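Local coordinates for protein ancestral congerin Con-anc (PDB 3AJZ) that binds galactose-containing glycans and is a reconstructed ancestor of the congerins, the galectins of a fish, at residues Asn57-Asn62 against Lys76-Thr81; Asn27-Ser32 against Ala124-Leu129; Ile42-Asp47 against Phe97-Pro102. All coordinates share one frame; numbering follows the deposited sequence.

Contact 1: residues Asn57-Asn62 against Lys76-Thr81; sequences NTIVLN and KNFPFT. With GAL (beta-D-galactopyranose), chain B.
The phenyl group of F78 lies against the backbone of N57 and T58, and each part of it has its own neighbour. F78 CG is anti to the backbone N (chi1 -160°), which swings the ring across segment 57-62. F78 CB starts 3.4 Å from N57 O. N57 CA stands over one face of the ring, toward its rim, 3.7 Å from the centroid and 15° off the normal, a CH-pi contact. On one flank CD1 meets N57 CB, and farther out F78 CE1 faces N57 OD1 at 3.7 Å; on the other, F78 CD2 lies 3.6 Å from T58 N and CE2 looks toward T58 O. F80 CD2 covers the opposite face, so the ring is held between a backbone and a second phenyl.

The bend that presents this backbone is a G1 beta bulge: N57 and T58 both face R49, at the corner the chain turns at N57, leading into strand 58-65 of the galectin beta-sandwich. The facing segment is part of the connection from strand 68-75 to strand 85-92.

Beyond the ring, I59 points CG1 at the edge of F78. I59 CD1 sits 3.4 Å from N77 O, a buried carbonyl with no polar partner in the model. Near the start of K76-T81, a water oxygen lies 2.6 Å from N57 O and donates both to it and to K76 O. The T58 hydroxyl is hydrogen-bonded to Q56 O; K76 NZ approaches it too, though that bond is weak and the position doubtful. Farther along the same strand, N62 ND2 gives a nearly straight bond (172°) to O6 of the galactose, 2.9 Å away.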
loop_
_atom_site.group_PDB
_atom_site.type_symbol
_atom_site.label_atom_id
_atom_site.label_comp_id
_atom_site.label_asym_id
_atom_site.label_seq_id
_atom_site.Cartn_x
_atom_site.Cartn_y
_atom_site.Cartn_z
ATOM N N ASN A 57 12.828 -1.811 24.390
ATOM C CA ASN A 57 13.663 -1.646 23.201
ATOM C C ASN A 57 14.120 -2.989 22.649
ATOM O O ASN A 57 15.305 -3.253 22.466
ATOM C CB ASN A 57 14.846 -0.709 23.496
ATOM C CG ASN A 57 14.390 0.630 24.039
ATOM O OD1 ASN A 57 13.440 1.217 23.545
ATOM N ND2 ASN A 57 15.051 1.098 25.083
ATOM N N THR A 58 13.139 -3.834 22.347
ATOM C CA THR A 58 13.428 -5.177 21.851
ATOM C C THR A 58 12.536 -5.463 20.655
ATOM O O THR A 58 11.360 -5.096 20.657
ATOM C CB THR A 58 13.138 -6.226 22.946
ATOM O OG1 THR A 58 13.958 -5.966 24.095
ATOM C CG2 THR A 58 13.431 -7.637 22.469
ATOM N N ILE A 59 13.077 -6.128 19.648
ATOM C CA ILE A 59 12.228 -6.619 18.568
ATOM C C ILE A 59 11.836 -8.024 18.948
ATOM O O ILE A 59 12.700 -8.869 19.224
ATOM C CB ILE A 59 12.924 -6.637 17.178
ATOM C CG1 ILE A 59 13.462 -5.243 16.858
ATOM C CG2 ILE A 59 11.936 -7.098 16.072
ATOM C CD1 ILE A 59 14.148 -5.179 15.497
ATOM N N VAL A 60 10.529 -8.293 18.938
ATOM C CA VAL A 60 10.025 -9.653 19.121
ATOM C C VAL A 60 9.472 -10.120 17.794
ATOM O O VAL A 60 8.599 -9.462 17.217
ATOM C CB VAL A 60 8.952 -9.685 20.218
ATOM C CG1 VAL A 60 8.329 -11.081 20.294
ATOM C CG2 VAL A 60 9.594 -9.258 21.554
ATOM N N LEU A 61 9.997 -11.231 17.303
ATOM C CA LEU A 61 9.583 -11.819 16.043
ATOM C C LEU A 61 8.796 -13.094 16.309
ATOM O O LEU A 61 9.129 -13.905 17.192
ATOM C CB LEU A 61 10.777 -12.107 15.116
ATOM C CG LEU A 61 11.592 -10.845 14.825
ATOM C CD1 LEU A 61 12.802 -10.714 15.786
ATOM C CD2 LEU A 61 12.022 -10.844 13.379
ATOM N N ASN A 62 7.749 -13.298 15.539
ATOM C CA ASN A 62 6.975 -14.514 15.644
ATOM C C ASN A 62 6.171 -14.737 14.362
ATOM O O ASN A 62 6.243 -13.982 13.389
ATOM C CB ASN A 62 6.104 -14.455 16.899
ATOM C CG ASN A 62 5.777 -15.844 17.476
ATOM O OD1 ASN A 62 6.090 -16.879 16.882
ATOM N ND2 ASN A 62 5.157 -15.852 18.666
ATOM N N LYS A 76 17.893 -7.584 20.263
ATOM C CA LYS A 76 18.128 -6.362 21.040
ATOM C C LYS A 76 18.660 -5.222 20.174
ATOM O O LYS A 76 18.981 -4.151 20.695
ATOM C CB LYS A 76 19.120 -6.628 22.181
ATOM C CG LYS A 76 18.662 -7.672 23.175
ATOM C CD LYS A 76 18.129 -7.040 24.434
ATOM C CE LYS A 76 16.682 -6.664 24.305
ATOM N NZ LYS A 76 16.199 -5.958 25.539
ATOM N N ASN A 77 18.786 -5.462 18.871
ATOM C CA ASN A 77 19.107 -4.381 17.934
ATOM C C ASN A 77 17.846 -3.585 17.704
ATOM O O ASN A 77 16.890 -4.097 17.140
ATOM C CB ASN A 77 19.619 -4.920 16.598
ATOM C CG ASN A 77 21.041 -5.386 16.680
ATOM O OD1 ASN A 77 21.944 -4.603 16.977
ATOM N ND2 ASN A 77 21.253 -6.668 16.446
ATOM N N PHE A 78 17.842 -2.331 18.124
ATOM C CA PHE A 78 16.572 -1.570 18.168
ATOM C C PHE A 78 16.738 -0.152 17.655
ATOM O O PHE A 78 16.659 0.797 18.425
ATOM C CB PHE A 78 16.006 -1.567 19.585
ATOM C CG PHE A 78 14.537 -1.241 19.619
ATOM C CD1 PHE A 78 14.076 0.036 19.988
ATOM C CD2 PHE A 78 13.615 -2.187 19.187
ATOM C CE1 PHE A 78 12.694 0.330 19.988
ATOM C CE2 PHE A 78 12.235 -1.889 19.177
ATOM C CZ PHE A 78 11.788 -0.639 19.562
ATOM N N PRO A 79 17.003 -0.011 16.341
ATOM C CA PRO A 79 17.256 1.321 15.778
ATOM C C PRO A 79 15.995 2.090 15.413
ATOM O O PRO A 79 15.759 2.418 14.229
ATOM C CB PRO A 79 18.057 0.999 14.516
ATOM C CG PRO A 79 17.456 -0.327 14.041
ATOM C CD PRO A 79 17.213 -1.080 15.341
ATOM N N PHE A 80 15.187 2.373 16.436
ATOM C CA PHE A 80 13.924 3.091 16.253
ATOM C C PHE A 80 13.749 4.104 17.366
ATOM O O PHE A 80 14.246 3.902 18.475
ATOM C CB PHE A 80 12.733 2.089 16.286
ATOM C CG PHE A 80 12.869 1.000 15.287
ATOM C CD1 PHE A 80 12.461 1.218 13.975
ATOM C CD2 PHE A 80 13.464 -0.230 15.612
ATOM C CE1 PHE A 80 12.628 0.243 12.988
ATOM C CE2 PHE A 80 13.633 -1.209 14.612
ATOM C CZ PHE A 80 13.209 -0.962 13.318
ATOM N N THR A 81 13.050 5.193 17.066
ATOM C CA THR A 81 12.770 6.240 18.055
ATOM C C THR A 81 11.299 6.668 17.939
ATOM O O THR A 81 10.789 6.909 16.845
ATOM C CB THR A 81 13.684 7.467 17.857
ATOM O OG1 THR A 81 15.039 7.019 17.871
ATOM C CG2 THR A 81 13.504 8.516 18.985
HETATM C C1 GAL B . 2.222 -11.119 22.506
HETATM C C2 GAL B . 1.427 -9.918 21.948
HETATM C C3 GAL B . 0.983 -10.170 20.511
HETATM C C4 GAL B . 2.215 -10.561 19.680
HETATM C C5 GAL B . 2.839 -11.799 20.348
HETATM C C6 GAL B . 4.061 -12.281 19.589
HETATM O O2 GAL B . 0.289 -9.636 22.769
HETATM O O3 GAL B . 0.381 -9.006 20.000
HETATM O O4 GAL B . 3.096 -9.450 19.605
HETATM O O5 GAL B . 3.297 -11.505 21.666
HETATM O O6 GAL B . 4.551 -13.484 20.159
HETATM O O HOH W 1 17.869 -2.786 22.757
#

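Contact 2: residues Asn27-Ser32 against Ala124-Leu129. With GAL (beta-D-galactopyranose), chain B.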
loop_
_atom_site.group_PDB
_atom_site.type_symbol
_atom_site.label_atom_id
_atom_site.label_comp_id
_atom_site.label_asym_id
_atom_site.label_seq_id
_atom_site.Cartn_x
_atom_site.Cartn_y
_atom_site.Cartn_z
ATOM N N ASN A 27 4.216 8.776 21.314
ATOM C CA ASN A 27 4.085 8.129 22.588
ATOM C C ASN A 27 3.707 6.677 22.332
ATOM O O ASN A 27 2.556 6.278 22.424
ATOM C CB ASN A 27 3.101 8.912 23.467
ATOM C CG ASN A 27 3.631 10.331 23.835
ATOM O OD1 ASN A 27 4.315 10.511 24.856
ATOM N ND2 ASN A 27 3.353 11.317 22.983
ATOM N N ALA A 28 4.708 5.890 21.953
ATOM C CA ALA A 28 4.490 4.509 21.499
ATOM C C ALA A 28 4.884 3.489 22.541
ATOM O O ALA A 28 5.921 3.628 23.203
ATOM C CB ALA A 28 5.283 4.239 20.224
ATOM N N ASN A 29 4.075 2.428 22.653
ATOM C CA ASN A 29 4.533 1.210 23.312
ATOM C C ASN A 29 5.211 0.295 22.294
ATOM O O ASN A 29 6.303 -0.242 22.536
ATOM C CB ASN A 29 3.373 0.458 23.966
ATOM C CG ASN A 29 2.810 1.163 25.180
ATOM O OD1 ASN A 29 3.537 1.791 25.943
ATOM N ND2 ASN A 29 1.495 1.033 25.370
ATOM N N ARG A 30 4.556 0.083 21.162
ATOM C CA ARG A 30 5.068 -0.862 20.170
ATOM C C ARG A 30 4.306 -0.683 18.866
ATOM O O ARG A 30 3.181 -0.162 18.837
ATOM C CB ARG A 30 4.875 -2.306 20.663
ATOM C CG ARG A 30 3.381 -2.697 20.816
ATOM C CD ARG A 30 3.265 -4.164 21.154
ATOM N NE ARG A 30 1.877 -4.564 21.381
ATOM C CZ ARG A 30 1.389 -5.768 21.088
ATOM N NH1 ARG A 30 0.125 -6.039 21.388
ATOM N NH2 ARG A 30 2.160 -6.726 20.571
ATOM N N PHE A 31 4.921 -1.135 17.769
ATOM C CA PHE A 31 4.177 -1.302 16.519
ATOM C C PHE A 31 4.709 -2.536 15.789
ATOM O O PHE A 31 5.885 -2.872 15.930
ATOM C CB PHE A 31 4.269 -0.049 15.630
ATOM C CG PHE A 31 5.587 0.078 14.916
ATOM C CD1 PHE A 31 6.666 0.672 15.547
ATOM C CD2 PHE A 31 5.738 -0.439 13.615
ATOM C CE1 PHE A 31 7.909 0.794 14.885
ATOM C CE2 PHE A 31 6.972 -0.330 12.940
ATOM C CZ PHE A 31 8.042 0.273 13.568
ATOM N N SER A 32 3.867 -3.152 14.953
ATOM C CA SER A 32 4.309 -4.317 14.182
ATOM C C SER A 32 4.109 -4.243 12.676
ATOM O O SER A 32 3.190 -3.586 12.187
ATOM C CB SER A 32 3.687 -5.633 14.711
ATOM O OG SER A 32 2.270 -5.537 14.640
ATOM N N ALA A 124 0.367 -2.709 12.481
ATOM C CA ALA A 124 -0.469 -2.611 13.686
ATOM C C ALA A 124 0.235 -1.818 14.771
ATOM O O ALA A 124 1.478 -1.734 14.811
ATOM C CB ALA A 124 -0.828 -4.008 14.214
ATOM N N GLY A 125 -0.535 -1.213 15.666
ATOM C CA GLY A 125 0.088 -0.557 16.800
ATOM C C GLY A 125 0.333 0.935 16.682
ATOM O O GLY A 125 -0.508 1.685 16.145
ATOM N N ASP A 126 1.415 1.388 17.293
ATOM C CA ASP A 126 1.614 2.805 17.552
ATOM C C ASP A 126 2.523 3.455 16.522
ATOM O O ASP A 126 3.561 4.034 16.866
ATOM C CB ASP A 126 2.199 2.988 18.942
ATOM C CG ASP A 126 1.315 2.369 20.051
ATOM O OD1 ASP A 126 1.866 1.861 21.063
ATOM O OD2 ASP A 126 0.073 2.361 19.852
ATOM N N ALA A 127 2.084 3.343 15.262
ATOM C CA ALA A 127 2.812 3.942 14.117
ATOM C C ALA A 127 1.839 4.141 12.972
ATOM O O ALA A 127 0.732 3.601 12.982
ATOM C CB ALA A 127 4.004 3.076 13.692
ATOM N N ARG A 128 2.236 4.938 11.979
ATOM C CA ARG A 128 1.446 5.075 10.751
ATOM C C ARG A 128 2.324 4.787 9.564
ATOM O O ARG A 128 3.478 5.220 9.531
ATOM C CB ARG A 128 0.792 6.455 10.621
ATOM C CG ARG A 128 1.685 7.584 10.257
ATOM C CD ARG A 128 0.879 8.883 10.168
ATOM N NE ARG A 128 1.792 10.017 10.217
ATOM C CZ ARG A 128 2.145 10.747 9.169
ATOM N NH1 ARG A 128 1.638 10.491 7.960
ATOM N NH2 ARG A 128 3.014 11.737 9.339
ATOM N N LEU A 129 1.796 3.993 8.647
ATOM C CA LEU A 129 2.495 3.645 7.422
ATOM C C LEU A 129 2.395 4.841 6.496
ATOM O O LEU A 129 1.308 5.400 6.329
ATOM C CB LEU A 129 1.806 2.441 6.782
ATOM C CG LEU A 129 2.357 1.826 5.487
ATOM C CD1 LEU A 129 2.135 0.312 5.444
ATOM C CD2 LEU A 129 1.740 2.457 4.239
HETATM C C1 GAL B . 2.222 -11.119 22.506
HETATM C C2 GAL B . 1.427 -9.918 21.948
HETATM C C3 GAL B . 0.983 -10.170 20.511
HETATM C C4 GAL B . 2.215 -10.561 19.680
HETATM C C5 GAL B . 2.839 -11.799 20.348
HETATM C C6 GAL B . 4.061 -12.281 19.589
HETATM O O2 GAL B . 0.289 -9.636 22.769
HETATM O O3 GAL B . 0.381 -9.006 20.000
HETATM O O4 GAL B . 3.096 -9.450 19.605
HETATM O O5 GAL B . 3.297 -11.505 21.666
HETATM O O6 GAL B . 4.551 -13.484 20.159
#
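A127 CB packs over the face of the F31 ring, 4.1 Å from its centroid and 29° off the normal. With chi1 at 77°, F31 CG sits between its backbone N and carbonyl carbon, and although CB starts toward segment 124-129 the ring leads away to the interior, where F86 and H48 also meet it. The two backbones come close here: the CA atoms of F31 and G125 are 4.2 Å apart, a non-hydrogen-bonded antiparallel pair in which G125 brings no side chain between the strands. The adjoining hydrogen-bonded pair, S32 with A124, is joined both ways, S32 N reaching A124 O at 2.8 Å. This fastens strand 30-36 to the end of strand 117-125, where the chain leaves the sugar-binding sheet of the galectin sandwich for strand 127-134 of the other sheet.

Whereas F31 and S32 are buried, N29 is exposed and little of it is covered; its hold is polar. D126 OD1 accepts from N29 N at 2.8 Å and, at an N-H...O angle of 167°, from R30 N at 3.2 Å. Both donors use the anti side of this oxygen but come from opposite faces of the carboxylate plane. D126 N returns a bond to R30 O, 2.8 Å long.

R30 runs extended to the galactose, where R30 NH2 meets O3 at 2.9 Å and R30 NH1 gives the same O3 a longer bond of 3.3 Å. D126 OD1 is thus taken up by two backbone N-H groups, which probably holds the backbone at the start of strand 30-36, while the R30 guanidinium turns instead to the galactose, to D47 in a salt bridge and to Y52 in a cation-pi contact.

Contact 3: residues Ile42-Asp47 against Phe97-Pro102. With GAL (beta-D-galactopyranose), chain B.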
loop_
_atom_site.group_PDB
_atom_site.type_symbol
_atom_site.label_atom_id
_atom_site.label_comp_id
_atom_site.label_asym_id
_atom_site.label_seq_id
_atom_site.Cartn_x
_atom_site.Cartn_y
_atom_site.Cartn_z
ATOM N N ILE A 42 -0.138 -15.251 10.032
ATOM C CA ILE A 42 0.849 -14.214 9.773
ATOM C C ILE A 42 2.165 -14.972 9.679
ATOM O O ILE A 42 2.598 -15.619 10.641
ATOM C CB ILE A 42 0.962 -13.231 10.954
ATOM C CG1 ILE A 42 -0.379 -12.529 11.219
ATOM C CG2 ILE A 42 2.068 -12.191 10.652
ATOM C CD1 ILE A 42 -0.433 -11.780 12.560
ATOM N N ALA A 43 2.799 -14.919 8.519
ATOM C CA ALA A 43 4.048 -15.645 8.301
ATOM C C ALA A 43 5.204 -14.989 9.050
ATOM O O ALA A 43 6.121 -15.660 9.558
ATOM C CB ALA A 43 4.362 -15.734 6.773
ATOM N N LEU A 44 5.174 -13.656 9.066
ATOM C CA LEU A 44 6.236 -12.890 9.679
ATOM C C LEU A 44 5.609 -11.717 10.401
ATOM O O LEU A 44 4.992 -10.833 9.780
ATOM C CB LEU A 44 7.213 -12.409 8.595
ATOM C CG LEU A 44 8.303 -11.494 9.141
ATOM C CD1 LEU A 44 9.222 -12.175 10.191
ATOM C CD2 LEU A 44 9.144 -10.936 8.023
ATOM N N HIS A 45 5.728 -11.731 11.734
ATOM C CA HIS A 45 5.308 -10.659 12.630
ATOM C C HIS A 45 6.552 -10.078 13.239
ATOM O O HIS A 45 7.337 -10.793 13.862
ATOM C CB HIS A 45 4.425 -11.265 13.727
ATOM C CG HIS A 45 4.122 -10.349 14.880
ATOM N ND1 HIS A 45 3.225 -9.296 14.817
ATOM C CD2 HIS A 45 4.515 -10.423 16.186
ATOM C CE1 HIS A 45 3.100 -8.754 16.023
ATOM N NE2 HIS A 45 3.883 -9.408 16.866
ATOM N N ILE A 46 6.762 -8.778 13.037
ATOM C CA ILE A 46 7.940 -8.097 13.577
ATOM C C ILE A 46 7.405 -7.051 14.520
ATOM O O ILE A 46 6.844 -6.055 14.066
ATOM C CB ILE A 46 8.737 -7.386 12.453
ATOM C CG1 ILE A 46 8.969 -8.313 11.244
ATOM C CG2 ILE A 46 10.058 -6.872 13.021
ATOM C CD1 ILE A 46 9.424 -7.537 9.990
ATOM N N ASP A 47 7.541 -7.280 15.822
ATOM C CA ASP A 47 6.962 -6.386 16.831
ATOM C C ASP A 47 8.073 -5.532 17.401
ATOM O O ASP A 47 8.979 -6.047 18.068
ATOM C CB ASP A 47 6.276 -7.200 17.948
ATOM C CG ASP A 47 5.164 -6.436 18.637
ATOM O OD1 ASP A 47 4.608 -5.493 18.028
ATOM O OD2 ASP A 47 4.855 -6.781 19.790
ATOM N N PHE A 97 13.413 -15.573 6.271
ATOM C CA PHE A 97 13.129 -14.152 5.994
ATOM C C PHE A 97 14.344 -13.383 6.413
ATOM O O PHE A 97 14.944 -13.658 7.470
ATOM C CB PHE A 97 11.990 -13.626 6.881
ATOM C CG PHE A 97 10.640 -14.166 6.544
ATOM C CD1 PHE A 97 9.836 -13.586 5.546
ATOM C CD2 PHE A 97 10.116 -15.213 7.296
ATOM C CE1 PHE A 97 8.587 -14.088 5.279
ATOM C CE2 PHE A 97 8.858 -15.688 7.047
ATOM C CZ PHE A 97 8.094 -15.150 6.050
ATOM N N TYR A 98 14.678 -12.361 5.622
ATOM C CA TYR A 98 15.775 -11.463 5.906
ATOM C C TYR A 98 15.209 -10.064 6.088
ATOM O O TYR A 98 14.619 -9.501 5.152
ATOM C CB TYR A 98 16.761 -11.488 4.723
ATOM C CG TYR A 98 17.244 -12.890 4.401
ATOM C CD1 TYR A 98 16.614 -13.666 3.433
ATOM C CD2 TYR A 98 18.306 -13.445 5.106
ATOM C CE1 TYR A 98 17.028 -14.980 3.147
ATOM C CE2 TYR A 98 18.742 -14.746 4.824
ATOM C CZ TYR A 98 18.099 -15.506 3.860
ATOM O OH TYR A 98 18.511 -16.801 3.572
ATOM N N ILE A 99 15.373 -9.525 7.282
ATOM C CA ILE A 99 14.760 -8.251 7.638
ATOM C C ILE A 99 15.892 -7.234 7.775
ATOM O O ILE A 99 16.740 -7.371 8.645
ATOM C CB ILE A 99 13.990 -8.388 8.960
ATOM C CG1 ILE A 99 12.862 -9.409 8.786
ATOM C CG2 ILE A 99 13.396 -7.047 9.383
ATOM C CD1 ILE A 99 12.939 -10.535 9.768
ATOM N N GLN A 100 15.899 -6.244 6.897
ATOM C CA GLN A 100 16.965 -5.247 6.891
ATOM C C GLN A 100 16.520 -4.043 7.713
ATOM O O GLN A 100 15.536 -3.362 7.359
ATOM C CB GLN A 100 17.268 -4.827 5.445
ATOM C CG GLN A 100 18.433 -3.827 5.287
ATOM C CD GLN A 100 19.719 -4.423 5.743
ATOM O OE1 GLN A 100 20.227 -5.365 5.132
ATOM N NE2 GLN A 100 20.228 -3.930 6.853
ATOM N N LEU A 101 17.214 -3.806 8.825
ATOM C CA LEU A 101 16.904 -2.703 9.723
ATOM C C LEU A 101 17.658 -1.457 9.221
ATOM O O LEU A 101 18.634 -1.572 8.496
ATOM C CB LEU A 101 17.290 -3.039 11.179
ATOM C CG LEU A 101 16.707 -4.333 11.781
ATOM C CD1 LEU A 101 17.211 -4.494 13.219
ATOM C CD2 LEU A 101 15.171 -4.306 11.782
ATOM N N PRO A 102 17.157 -0.278 9.565
ATOM C CA PRO A 102 17.715 0.933 8.954
ATOM C C PRO A 102 19.081 1.315 9.483
ATOM O O PRO A 102 19.727 2.181 8.883
ATOM C CB PRO A 102 16.672 1.999 9.274
ATOM C CG PRO A 102 16.057 1.527 10.592
ATOM C CD PRO A 102 16.006 0.003 10.429
HETATM C C1 GAL B . 2.222 -11.119 22.506
HETATM C C2 GAL B . 1.427 -9.918 21.948
HETATM C C3 GAL B . 0.983 -10.170 20.511
HETATM C C4 GAL B . 2.215 -10.561 19.680
HETATM C C5 GAL B . 2.839 -11.799 20.348
HETATM C C6 GAL B . 4.061 -12.281 19.589
HETATM O O2 GAL B . 0.289 -9.636 22.769
HETATM O O3 GAL B . 0.381 -9.006 20.000
HETATM O O4 GAL B . 3.096 -9.450 19.605
HETATM O O5 GAL B . 3.297 -11.505 21.666
HETATM O O6 GAL B . 4.551 -13.484 20.159
#
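L44 rests on F97, with its CB over the middle of the ring: 3.9 Å from the centroid and 11° off the normal, a CH-pi contact. Since L44 CG is anti to the backbone N (chi1 175°), the branch slides on across the same face and places L44 CD2 3.7 Å from F97 CD1. At the far end of the ring A43 CB touches F97 CZ at 3.8 Å. L44 CD1 and I99 CD1 then meet tip to tip, 4.1 Å apart, and I46 CD1 runs alongside I99 to end 4.0 Å from I99 CG2. All these contacts are apolar.

One shell out, F109 touches both L44 and F97, F118 meets the F97 ring, I90 touches I46 and I88 touches I99. A classic beta bulge, with A43 and L44 both facing V35, marks the corner where the strand turns. The axes of strands 44-47 and 97-100 pass 10.2 Å apart at 29°, as two strands from facing sheets do: this is the interior of the galectin beta-sandwich, one sheet carrying the sugar site and the other backing it.

The alternate residues of the strand point the other way. H45 NE2 is hydrogen-bonded to galactose O4 at 2.9 Å, while its ND1 is paired with N34 OD1, which probably holds the rotation of the imidazole. D47 OD2 comes 3.2 Å from the same O4 and forms a salt bridge with R49. H45 and D47 thus reach the galactose while L44 and I46 pack on the other sheet, so one strand separates polar sugar chemistry from the apolar interior.

Overall arrangement
Contact 3 is the core of the set, apolar and close to the centre of the chain, and it joins the two sheets of the sandwich there. Contacts 1 and 2 lie farther out and mix ring packing with polar bonds; contact 2 also bridges the sheets, but at the edge, through the outermost strand 127-134. Strands 30-36, 42-49 and 58-65 are neighbours in one sheet, so the contacts are linked laterally: V60 O to D47 N and N62 O to H45 N probably hydrogen-bond between contacts 1 and 3. Each contact supplies part of the galactose site. Contacts 1 and 2 do not touch, their nearest atoms about 5 Å apart.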